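PDB 2Z1Q: acyl-CoA dehydrogenase from Thermus thermophilus, which oxidises saturated acyl-CoA thioesters to their 2,3-dehydro forms, using bound FAD to take up the hydrogens. Local coordinates for the interface of chains A and B. Residues are numbered along the deposited sequence; one frame, centred on the assembly and turned at random. Chains: chain A/B, Acyl-CoA dehydrogenase.

Contact 1: the interface of chains A and B. Residues chain A 181, 221-226, 389, 392-393; chain B 375, 377-380, 385, 389.
The phenol ring of B:Tyr378, at the two-fold interface of the deposited dimer, is inserted between two aliphatic groups of chain A. CG1 of A:Ile393 lies over the middle of one face, 3.6 Å from the ring centroid, and CB of A:Met223 covers the other face nearer the rim. In the ring plane the edge meets A:Arg392 CB and the backbone oxygen of A:Arg389. A:Trp181 uses its ring differently, touching B:Ser379 CB edge-on through CH2 at 3.3 Å. With CG anti to its backbone N (chi1 -157°), B:Tyr378 delivers its OH to A:Arg389 O at 2.8 Å, approaching from above the carbonyl plane; A:Gly224 N also comes close to this hydroxyl, but its N-H points elsewhere. An alanine here would remove the ring and hydroxyl, and would probably loosen the packing of A:Ile393 and A:Met223. Alongside, the backbones form an antiparallel bridge: B:Gln380 N donates to A:Lys221 O at 2.9 Å, nearly straight (170°), and A:Met223 N donates to B:Tyr378 O. Side-on, B:Arg389 holds B:Glu385, whose carboxylate lies beside the A:Met223 side chain. A water links A:Lys221 O (2.8 Å) to the hydroxyl B:Ser379 OG (2.6 Å).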
loop_
_atom_site.group_PDB
_atom_site.type_symbol
_atom_site.label_atom_id
_atom_site.label_comp_id
_atom_site.label_asym_id
_atom_site.label_seq_id
_atom_site.Cartn_x
_atom_site.Cartn_y
_atom_site.Cartn_z
ATOM N N TRP A 181 13.589 -13.540 14.178
ATOM C CA TRP A 181 12.176 -13.171 14.301
ATOM C C TRP A 181 11.299 -14.245 14.943
ATOM O O TRP A 181 10.356 -14.714 14.323
ATOM C CB TRP A 181 11.575 -12.844 12.918
ATOM C CG TRP A 181 12.279 -11.779 12.110
ATOM C CD1 TRP A 181 13.075 -11.976 11.022
ATOM C CD2 TRP A 181 12.236 -10.363 12.324
ATOM N NE1 TRP A 181 13.533 -10.776 10.540
ATOM C CE2 TRP A 181 13.032 -9.767 11.321
ATOM C CE3 TRP A 181 11.598 -9.538 13.263
ATOM C CZ2 TRP A 181 13.213 -8.384 11.230
ATOM C CZ3 TRP A 181 11.773 -8.160 13.172
ATOM C CH2 TRP A 181 12.576 -7.596 12.160
ATOM N N LYS A 221 12.050 -4.074 17.021
ATOM C CA LYS A 221 11.280 -2.867 16.792
ATOM C C LYS A 221 10.669 -3.039 15.404
ATOM O O LYS A 221 11.366 -2.934 14.395
ATOM C CB LYS A 221 12.198 -1.645 16.836
ATOM C CG LYS A 221 12.754 -1.369 18.221
ATOM C CD LYS A 221 13.512 -0.062 18.216
ATOM C CE LYS A 221 13.614 0.533 19.615
ATOM N NZ LYS A 221 14.295 -0.367 20.589
ATOM N N LYS A 222 9.365 -3.317 15.362
ATOM C CA LYS A 222 8.653 -3.564 14.100
ATOM C C LYS A 222 7.742 -2.451 13.577
ATOM O O LYS A 222 7.396 -1.526 14.299
ATOM C CB LYS A 222 7.813 -4.844 14.197
ATOM C CG LYS A 222 8.593 -6.145 14.369
ATOM C CD LYS A 222 8.365 -6.741 15.737
ATOM C CE LYS A 222 6.917 -7.140 15.947
ATOM N NZ LYS A 222 6.698 -7.579 17.350
ATOM N N MET A 223 7.347 -2.564 12.307
ATOM C CA MET A 223 6.455 -1.577 11.699
ATOM C C MET A 223 5.086 -1.680 12.366
ATOM O O MET A 223 4.449 -0.669 12.652
ATOM C CB MET A 223 6.273 -1.795 10.180
ATOM C CG MET A 223 5.433 -0.674 9.536
ATOM S SD MET A 223 4.965 -0.949 7.829
ATOM C CE MET A 223 6.557 -1.172 7.068
ATOM N N GLY A 224 4.665 -2.918 12.622
ATOM C CA GLY A 224 3.367 -3.157 13.222
ATOM C C GLY A 224 3.324 -4.335 14.176
ATOM O O GLY A 224 4.363 -4.793 14.656
ATOM N N ILE A 225 2.113 -4.840 14.409
ATOM C CA ILE A 225 1.859 -5.918 15.362
ATOM C C ILE A 225 2.799 -5.838 16.552
ATOM O O ILE A 225 3.450 -6.818 16.932
ATOM C CB ILE A 225 1.921 -7.347 14.747
ATOM C CG1 ILE A 225 3.264 -7.631 14.111
ATOM C CG2 ILE A 225 0.811 -7.517 13.735
ATOM C CD1 ILE A 225 3.460 -9.099 13.904
ATOM N N LYS A 226 2.849 -4.648 17.145
ATOM C CA LYS A 226 3.703 -4.407 18.299
ATOM C C LYS A 226 3.216 -5.118 19.564
ATOM O O LYS A 226 3.991 -5.339 20.487
ATOM C CB LYS A 226 3.824 -2.913 18.538
ATOM C CG LYS A 226 4.435 -2.205 17.348
ATOM C CD LYS A 226 4.662 -0.747 17.629
ATOM C CE LYS A 226 5.244 -0.054 16.411
ATOM N NZ LYS A 226 5.714 1.331 16.719
ATOM N N ARG A 389 -0.371 -0.514 9.471
ATOM C CA ARG A 389 0.966 -1.024 9.749
ATOM C C ARG A 389 0.927 -2.528 10.024
ATOM O O ARG A 389 1.776 -3.267 9.544
ATOM C CB ARG A 389 1.595 -0.299 10.938
ATOM C CG ARG A 389 2.076 1.109 10.618
ATOM C CD ARG A 389 2.695 1.783 11.853
ATOM N NE ARG A 389 1.697 2.130 12.871
ATOM C CZ ARG A 389 1.502 1.470 14.016
ATOM N NH1 ARG A 389 2.237 0.409 14.329
ATOM N NH2 ARG A 389 0.578 1.895 14.875
ATOM N N ARG A 392 0.747 -5.028 6.822
ATOM C CA ARG A 392 1.894 -5.171 5.931
ATOM C C ARG A 392 2.676 -6.493 6.071
ATOM O O ARG A 392 3.222 -7.011 5.106
ATOM C CB ARG A 392 2.833 -3.969 6.122
ATOM C CG ARG A 392 3.381 -3.369 4.832
ATOM C CD ARG A 392 4.146 -4.421 4.145
ATOM N NE ARG A 392 4.383 -4.234 2.729
ATOM C CZ ARG A 392 4.623 -5.278 1.950
ATOM N NH1 ARG A 392 4.620 -6.479 2.501
ATOM N NH2 ARG A 392 4.909 -5.136 0.662
ATOM N N ILE A 393 2.717 -7.036 7.275
ATOM C CA ILE A 393 3.444 -8.264 7.521
ATOM C C ILE A 393 2.755 -9.495 6.888
ATOM O O ILE A 393 3.398 -10.516 6.652
ATOM C CB ILE A 393 3.589 -8.455 9.038
ATOM C CG1 ILE A 393 4.982 -8.977 9.391
ATOM C CG2 ILE A 393 2.453 -9.300 9.548
ATOM C CD1 ILE A 393 5.507 -10.051 8.500
ATOM N N GLY B 375 11.094 -10.060 5.579
ATOM C CA GLY B 375 10.826 -9.678 6.957
ATOM C C GLY B 375 11.547 -8.409 7.366
ATOM O O GLY B 375 10.976 -7.533 8.040
ATOM N N GLY B 377 12.065 -5.860 5.856
ATOM C CA GLY B 377 11.431 -4.642 5.402
ATOM C C GLY B 377 10.413 -4.182 6.436
ATOM O O GLY B 377 9.897 -3.078 6.359
ATOM N N TYR B 378 10.135 -5.052 7.405
ATOM C CA TYR B 378 9.170 -4.762 8.466
ATOM C C TYR B 378 9.915 -4.325 9.735
ATOM O O TYR B 378 9.296 -4.063 10.774
ATOM C CB TYR B 378 8.346 -6.028 8.764
ATOM C CG TYR B 378 6.988 -5.771 9.397
ATOM C CD1 TYR B 378 5.957 -5.172 8.665
ATOM C CD2 TYR B 378 6.732 -6.115 10.733
ATOM C CE1 TYR B 378 4.715 -4.919 9.240
ATOM C CE2 TYR B 378 5.497 -5.872 11.312
ATOM C CZ TYR B 378 4.492 -5.271 10.562
ATOM O OH TYR B 378 3.269 -5.015 11.142
ATOM N N SER B 379 11.240 -4.246 9.629
ATOM C CA SER B 379 12.103 -3.888 10.752
ATOM C C SER B 379 12.538 -2.427 10.791
ATOM O O SER B 379 13.020 -1.891 9.793
ATOM C CB SER B 379 13.355 -4.766 10.734
ATOM O OG SER B 379 14.314 -4.296 11.667
ATOM N N GLN B 380 12.414 -1.801 11.957
ATOM C CA GLN B 380 12.803 -0.402 12.086
ATOM C C GLN B 380 14.297 -0.188 11.861
ATOM O O GLN B 380 14.736 0.949 11.739
ATOM C CB GLN B 380 12.420 0.179 13.461
ATOM C CG GLN B 380 10.943 0.060 13.793
ATOM C CD GLN B 380 10.506 0.910 14.994
ATOM O OE1 GLN B 380 9.452 0.660 15.588
ATOM N NE2 GLN B 380 11.306 1.922 15.345
ATOM N N GLU B 385 11.793 0.501 5.821
ATOM C CA GLU B 385 10.651 0.446 6.735
ATOM C C GLU B 385 10.120 1.863 6.993
ATOM O O GLU B 385 8.905 2.111 6.914
ATOM C CB GLU B 385 11.103 -0.250 8.023
ATOM C CG GLU B 385 10.025 -0.609 9.017
ATOM C CD GLU B 385 9.629 0.560 9.878
ATOM O OE1 GLU B 385 10.476 1.461 10.089
ATOM O OE2 GLU B 385 8.479 0.576 10.356
ATOM N N ARG B 389 6.474 4.025 5.719
ATOM C CA ARG B 389 5.599 4.833 6.553
ATOM C C ARG B 389 5.565 6.314 6.136
ATOM O O ARG B 389 4.479 6.903 6.041
ATOM C CB ARG B 389 5.976 4.681 8.031
ATOM C CG ARG B 389 5.542 3.334 8.640
ATOM C CD ARG B 389 5.855 3.211 10.137
ATOM N NE ARG B 389 7.295 3.142 10.339
ATOM C CZ ARG B 389 8.053 4.173 10.707
ATOM N NH1 ARG B 389 7.520 5.370 10.951
ATOM N NH2 ARG B 389 9.362 4.028 10.770
HETATM O O HOH W 1 13.274 -4.958 13.917
#

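Contact 2: the interface of chains A and B. Residues chain A 474-477, 527-528, 531; chain B 300-301, 304, 555, 557-558, 561.
Helix starts meet in this dimer contact: the first turn of chain A helix 476-502 lies against the first turns of chain B helices 300-331 and 556-570. A:Gln476, with an extended side chain, sends its amide oxygen OE1 to the backbone of B:Leu301, where N donates at 3.0 Å and nearly straight (171°), so one subunit caps a helix of the other. B:Gly300 N instead reaches A:Glu474 O through a water. One residue on, A:Glu477 bends at chi2 (90°) and presents its carboxylate almost coplanar with the guanidinium of B:Arg561. The salt bridge is side-on: B:Arg561 NE to A:Glu477 OE2 at 2.6 Å and NH2 to OE1 at 2.9 Å, both on syn lone pairs. B:Val557 CG1 packs against that carboxylate and also lies over one face of the A:Arg531 guanidinium. A:Arg531 NH2 sits over the B:Arg561 guanidinium, 3.5 Å from its NH1; the like charges are probably eased by A:Glu475, whose OE1 takes NE and NH2 of A:Arg531. B:Asp555 OD1 accepts from B:Ala558 N at 3.1 Å, an N-cap for helix 556-570. The contact thus sits where the N-terminal turn of chain A helix 476-502 and the 3-10 turn 529-531 meet the starts of chain B helices 300-331 and 556-570, with A:Gln476 also lining an FAD site.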
loop_
_atom_site.group_PDB
_atom_site.type_symbol
_atom_site.label_atom_id
_atom_site.label_comp_id
_atom_site.label_asym_id
_atom_site.label_seq_id
_atom_site.Cartn_x
_atom_site.Cartn_y
_atom_site.Cartn_z
ATOM N N GLU A 474 11.580 -21.552 -14.019
ATOM C CA GLU A 474 12.457 -20.392 -14.127
ATOM C C GLU A 474 11.645 -19.193 -14.592
ATOM O O GLU A 474 11.962 -18.054 -14.264
ATOM C CB GLU A 474 13.589 -20.668 -15.123
ATOM C CG GLU A 474 14.652 -21.611 -14.601
ATOM C CD GLU A 474 15.574 -20.942 -13.599
ATOM O OE1 GLU A 474 16.415 -20.118 -14.026
ATOM O OE2 GLU A 474 15.458 -21.238 -12.391
ATOM N N GLU A 475 10.594 -19.452 -15.360
ATOM C CA GLU A 475 9.746 -18.378 -15.858
ATOM C C GLU A 475 8.751 -17.930 -14.783
ATOM O O GLU A 475 7.536 -18.018 -14.952
ATOM C CB GLU A 475 9.011 -18.836 -17.121
ATOM C CG GLU A 475 9.942 -19.131 -18.305
ATOM C CD GLU A 475 10.897 -17.985 -18.618
ATOM O OE1 GLU A 475 10.419 -16.855 -18.850
ATOM O OE2 GLU A 475 12.126 -18.217 -18.640
ATOM N N GLN A 476 9.297 -17.429 -13.682
ATOM C CA GLN A 476 8.490 -16.979 -12.555
ATOM C C GLN A 476 7.417 -15.964 -12.916
ATOM O O GLN A 476 6.304 -16.038 -12.404
ATOM C CB GLN A 476 9.399 -16.419 -11.466
ATOM C CG GLN A 476 10.352 -17.446 -10.882
ATOM C CD GLN A 476 11.038 -16.920 -9.659
ATOM O OE1 GLN A 476 10.981 -15.721 -9.383
ATOM N NE2 GLN A 476 11.694 -17.797 -8.917
ATOM N N GLU A 477 7.741 -15.013 -13.786
ATOM C CA GLU A 477 6.749 -14.019 -14.173
ATOM C C GLU A 477 5.579 -14.716 -14.863
ATOM O O GLU A 477 4.421 -14.340 -14.652
ATOM C CB GLU A 477 7.350 -12.957 -15.105
ATOM C CG GLU A 477 8.517 -12.186 -14.518
ATOM C CD GLU A 477 9.860 -12.838 -14.801
ATOM O OE1 GLU A 477 10.004 -14.059 -14.582
ATOM O OE2 GLU A 477 10.775 -12.122 -15.240
ATOM N N SER A 527 0.280 -9.975 -21.163
ATOM C CA SER A 527 1.584 -9.462 -20.752
ATOM C C SER A 527 2.624 -10.575 -20.714
ATOM O O SER A 527 3.825 -10.309 -20.675
ATOM C CB SER A 527 1.514 -8.817 -19.371
ATOM O OG SER A 527 1.369 -9.807 -18.374
ATOM N N VAL A 528 2.168 -11.821 -20.723
ATOM C CA VAL A 528 3.089 -12.945 -20.669
ATOM C C VAL A 528 3.045 -13.846 -21.904
ATOM O O VAL A 528 4.013 -14.546 -22.202
ATOM C CB VAL A 528 2.836 -13.785 -19.406
ATOM C CG1 VAL A 528 3.654 -15.049 -19.452
ATOM C CG2 VAL A 528 3.214 -12.980 -18.175
ATOM N N ARG A 531 5.714 -13.911 -24.523
ATOM C CA ARG A 531 6.919 -14.587 -24.055
ATOM C C ARG A 531 6.856 -16.085 -24.349
ATOM O O ARG A 531 7.869 -16.785 -24.291
ATOM C CB ARG A 531 7.056 -14.352 -22.545
ATOM C CG ARG A 531 8.137 -15.146 -21.824
ATOM C CD ARG A 531 9.485 -14.435 -21.811
ATOM N NE ARG A 531 10.429 -15.120 -20.927
ATOM C CZ ARG A 531 11.679 -14.724 -20.703
ATOM N NH1 ARG A 531 12.155 -13.639 -21.291
ATOM N NH2 ARG A 531 12.457 -15.424 -19.885
ATOM N N GLY B 300 12.908 -14.274 -11.254
ATOM C CA GLY B 300 11.974 -13.559 -12.098
ATOM C C GLY B 300 11.074 -12.548 -11.401
ATOM O O GLY B 300 11.024 -11.399 -11.810
ATOM N N LEU B 301 10.374 -12.963 -10.343
ATOM C CA LEU B 301 9.453 -12.065 -9.630
ATOM C C LEU B 301 10.114 -10.818 -9.043
ATOM O O LEU B 301 9.493 -9.752 -8.996
ATOM C CB LEU B 301 8.701 -12.833 -8.542
ATOM C CG LEU B 301 7.800 -13.960 -9.061
ATOM C CD1 LEU B 301 7.155 -14.697 -7.907
ATOM C CD2 LEU B 301 6.737 -13.385 -9.978
ATOM N N GLN B 304 10.825 -8.544 -11.983
ATOM C CA GLN B 304 9.607 -7.889 -12.430
ATOM C C GLN B 304 9.357 -6.618 -11.586
ATOM O O GLN B 304 9.013 -5.571 -12.119
ATOM C CB GLN B 304 8.432 -8.867 -12.329
ATOM C CG GLN B 304 7.069 -8.245 -12.552
ATOM C CD GLN B 304 5.955 -9.279 -12.474
ATOM O OE1 GLN B 304 5.737 -10.043 -13.409
ATOM N NE2 GLN B 304 5.250 -9.306 -11.350
ATOM N N ASP B 555 6.102 -7.831 -24.893
ATOM C CA ASP B 555 6.682 -8.817 -23.977
ATOM C C ASP B 555 7.185 -8.109 -22.725
ATOM O O ASP B 555 8.372 -7.778 -22.632
ATOM C CB ASP B 555 7.851 -9.534 -24.652
ATOM C CG ASP B 555 8.341 -10.742 -23.866
ATOM O OD1 ASP B 555 7.967 -10.908 -22.683
ATOM O OD2 ASP B 555 9.120 -11.527 -24.445
ATOM N N VAL B 557 7.578 -9.306 -19.822
ATOM C CA VAL B 557 8.524 -10.115 -19.090
ATOM C C VAL B 557 9.931 -9.750 -19.547
ATOM O O VAL B 557 10.790 -9.405 -18.727
ATOM C CB VAL B 557 8.261 -11.583 -19.332
ATOM C CG1 VAL B 557 9.176 -12.427 -18.460
ATOM C CG2 VAL B 557 6.801 -11.879 -19.048
ATOM N N ALA B 558 10.155 -9.805 -20.859
ATOM C CA ALA B 558 11.454 -9.482 -21.433
ATOM C C ALA B 558 11.869 -8.060 -21.092
ATOM O O ALA B 558 12.969 -7.829 -20.600
ATOM C CB ALA B 558 11.421 -9.653 -22.957
ATOM N N ARG B 561 12.631 -7.489 -17.362
ATOM C CA ARG B 561 13.896 -8.134 -17.021
ATOM C C ARG B 561 15.081 -7.305 -17.495
ATOM O O ARG B 561 16.109 -7.233 -16.821
ATOM C CB ARG B 561 13.984 -9.535 -17.611
ATOM C CG ARG B 561 13.132 -10.556 -16.884
ATOM C CD ARG B 561 13.581 -11.957 -17.232
ATOM N NE ARG B 561 12.844 -12.969 -16.486
ATOM C CZ ARG B 561 13.212 -14.243 -16.409
ATOM N NH1 ARG B 561 14.308 -14.649 -17.035
ATOM N NH2 ARG B 561 12.489 -15.109 -15.713
HETATM O O HOH W 2 13.704 -16.905 -12.453
HETATM O O HOH W 3 5.427 -11.708 -22.313
HETATM O O HOH W 4 9.766 -9.431 -16.008
#

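Contact 3: the interface of chains A and B. Residues chain A 392, 395-396, 400-402; chain B 367-368, 370-371, 374, 388.
Charge and close packing concentrate on B:Asp367, which receives two arginines of chain A. A:Arg395 grips it end-on, NH2 to OD2 at 2.8 Å and NH1 to OD1 at 2.9 Å, the latter on the syn lone pair. OD1 also accepts from A:Arg392 NH2 at 3.0 Å, this time from above the carboxylate plane. The two guanidiniums overlap near their rims, A:Arg395 NH1 lying over one face of A:Arg392 while B:Val370 CG1 covers the other; the shared carboxylate probably offsets their repulsion. Further back, A:Arg392 CG rests against B:Tyr388 CZ at 3.4 Å. B:Gln371, bent at chi2 (65°), brings its amide edge to A:Arg392. As modelled, NE2 faces the donor NH1 at 2.8 Å and OE1 faces two acceptors, A:Arg395 O at 3.0 Å and A:Glu402 OE2 at 3.1 Å; the amide is probably turned the wrong way, and a half-turn would mend these clashes. The looser margin holds B:Glu368, whose OE2 stays 4.0 Å from A:Arg395 NH2, with A:Thr400 and A:Asn401 barely touching chain B. In this patch of the deposited dimer's two-fold interface, the 3-10 turn 392-395 of chain A lies across the C-terminal end of chain B helix 348-372.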
loop_
_atom_site.group_PDB
_atom_site.type_symbol
_atom_site.label_atom_id
_atom_site.label_comp_id
_atom_site.label_asym_id
_atom_site.label_seq_id
_atom_site.Cartn_x
_atom_site.Cartn_y
_atom_site.Cartn_z
ATOM N N ARG A 392 0.747 -5.028 6.822
ATOM C CA ARG A 392 1.894 -5.171 5.931
ATOM C C ARG A 392 2.676 -6.493 6.071
ATOM O O ARG A 392 3.222 -7.011 5.106
ATOM C CB ARG A 392 2.833 -3.969 6.122
ATOM C CG ARG A 392 3.381 -3.369 4.832
ATOM C CD ARG A 392 4.146 -4.421 4.145
ATOM N NE ARG A 392 4.383 -4.234 2.729
ATOM C CZ ARG A 392 4.623 -5.278 1.950
ATOM N NH1 ARG A 392 4.620 -6.479 2.501
ATOM N NH2 ARG A 392 4.909 -5.136 0.662
ATOM N N ARG A 395 1.746 -10.178 3.822
ATOM C CA ARG A 395 2.243 -10.604 2.515
ATOM C C ARG A 395 3.593 -11.297 2.622
ATOM O O ARG A 395 4.193 -11.673 1.615
ATOM C CB ARG A 395 2.352 -9.407 1.576
ATOM C CG ARG A 395 1.022 -8.951 1.047
ATOM C CD ARG A 395 1.058 -7.474 0.730
ATOM N NE ARG A 395 1.865 -7.156 -0.444
ATOM C CZ ARG A 395 2.170 -5.915 -0.804
ATOM N NH1 ARG A 395 1.738 -4.897 -0.075
ATOM N NH2 ARG A 395 2.898 -5.689 -1.889
ATOM N N ILE A 396 4.061 -11.476 3.849
ATOM C CA ILE A 396 5.340 -12.116 4.075
ATOM C C ILE A 396 5.168 -13.449 4.783
ATOM O O ILE A 396 5.847 -14.428 4.459
ATOM C CB ILE A 396 6.249 -11.197 4.904
ATOM C CG1 ILE A 396 6.478 -9.891 4.127
ATOM C CG2 ILE A 396 7.547 -11.917 5.239
ATOM C CD1 ILE A 396 7.195 -8.807 4.904
ATOM N N THR A 400 6.117 -15.772 1.484
ATOM C CA THR A 400 5.801 -14.499 0.870
ATOM C C THR A 400 4.776 -14.808 -0.230
ATOM O O THR A 400 4.596 -15.983 -0.576
ATOM C CB THR A 400 7.050 -13.915 0.216
ATOM O OG1 THR A 400 7.516 -14.832 -0.778
ATOM C CG2 THR A 400 8.152 -13.714 1.236
ATOM N N ASN A 401 4.116 -13.779 -0.770
ATOM C CA ASN A 401 3.137 -13.971 -1.827
ATOM C C ASN A 401 3.815 -14.383 -3.146
ATOM O O ASN A 401 3.176 -14.967 -4.027
ATOM C CB ASN A 401 2.285 -12.710 -2.007
ATOM C CG ASN A 401 1.146 -12.623 -0.984
ATOM O OD1 ASN A 401 0.354 -11.679 -0.990
ATOM N ND2 ASN A 401 1.062 -13.616 -0.113
ATOM N N GLU A 402 5.107 -14.086 -3.275
ATOM C CA GLU A 402 5.849 -14.496 -4.462
ATOM C C GLU A 402 6.003 -16.024 -4.438
ATOM O O GLU A 402 5.687 -16.698 -5.419
ATOM C CB GLU A 402 7.236 -13.851 -4.512
ATOM C CG GLU A 402 7.225 -12.347 -4.796
ATOM C CD GLU A 402 6.743 -11.540 -3.618
ATOM O OE1 GLU A 402 5.905 -10.641 -3.823
ATOM O OE2 GLU A 402 7.207 -11.802 -2.484
ATOM N N ASP B 367 6.368 0.098 -1.427
ATOM C CA ASP B 367 5.686 -1.147 -1.084
ATOM C C ASP B 367 6.438 -2.382 -1.560
ATOM O O ASP B 367 6.638 -3.326 -0.796
ATOM C CB ASP B 367 4.265 -1.126 -1.654
ATOM C CG ASP B 367 3.441 -2.293 -1.181
ATOM O OD1 ASP B 367 3.465 -2.588 0.030
ATOM O OD2 ASP B 367 2.766 -2.920 -2.020
ATOM N N GLU B 368 6.870 -2.358 -2.816
ATOM C CA GLU B 368 7.621 -3.466 -3.380
ATOM C C GLU B 368 9.011 -3.440 -2.774
ATOM O O GLU B 368 9.671 -4.469 -2.693
ATOM C CB GLU B 368 7.716 -3.331 -4.899
ATOM C CG GLU B 368 6.385 -3.525 -5.609
ATOM C CD GLU B 368 5.746 -4.863 -5.293
ATOM O OE1 GLU B 368 6.452 -5.795 -4.862
ATOM O OE2 GLU B 368 4.521 -4.984 -5.493
ATOM N N VAL B 370 9.617 -2.789 0.308
ATOM C CA VAL B 370 9.453 -3.547 1.540
ATOM C C VAL B 370 9.406 -5.033 1.176
ATOM O O VAL B 370 10.083 -5.852 1.791
ATOM C CB VAL B 370 8.130 -3.168 2.284
ATOM C CG1 VAL B 370 7.872 -4.128 3.445
ATOM C CG2 VAL B 370 8.220 -1.755 2.812
ATOM N N GLN B 371 8.620 -5.382 0.166
ATOM C CA GLN B 371 8.498 -6.791 -0.209
ATOM C C GLN B 371 9.852 -7.424 -0.535
ATOM O O GLN B 371 10.144 -8.526 -0.090
ATOM C CB GLN B 371 7.534 -6.944 -1.396
ATOM C CG GLN B 371 7.035 -8.372 -1.582
ATOM C CD GLN B 371 6.166 -8.869 -0.422
ATOM O OE1 GLN B 371 5.873 -10.053 -0.336
ATOM N NE2 GLN B 371 5.756 -7.970 0.462
ATOM N N GLY B 374 11.757 -8.705 2.366
ATOM C CA GLY B 374 11.105 -9.713 3.181
ATOM C C GLY B 374 10.795 -9.228 4.584
ATOM O O GLY B 374 10.294 -8.113 4.767
ATOM N N TYR B 388 8.418 3.386 3.866
ATOM C CA TYR B 388 7.067 2.891 3.639
ATOM C C TYR B 388 6.113 3.750 4.467
ATOM O O TYR B 388 5.061 4.171 3.977
ATOM C CB TYR B 388 6.947 1.441 4.092
ATOM C CG TYR B 388 5.569 0.846 3.889
ATOM C CD1 TYR B 388 5.184 0.367 2.640
ATOM C CD2 TYR B 388 4.649 0.767 4.942
ATOM C CE1 TYR B 388 3.927 -0.180 2.435
ATOM C CE2 TYR B 388 3.380 0.214 4.744
ATOM C CZ TYR B 388 3.035 -0.257 3.480
ATOM O OH TYR B 388 1.812 -0.821 3.220
#

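Contacts 1 and 3 are neighbours, their C-alpha centres about 11 Å apart, and A:Arg392 belongs to both: its CB borders the tyrosine ring in contact 1 while its guanidinium works in contact 3. The 3-10 turns 392-395 of chain A and 374-378 of chain B run through both, so the two read as one continuous patch. Contact 2 lies about 19 Å from contact 3 and 29 Å from contact 1, and brings in other helices. With their two-fold twins, the contacts spread the seam over a long stretch, consistent with a stable dimer; each includes a residue of the FAD pocket, which the interface may help shape.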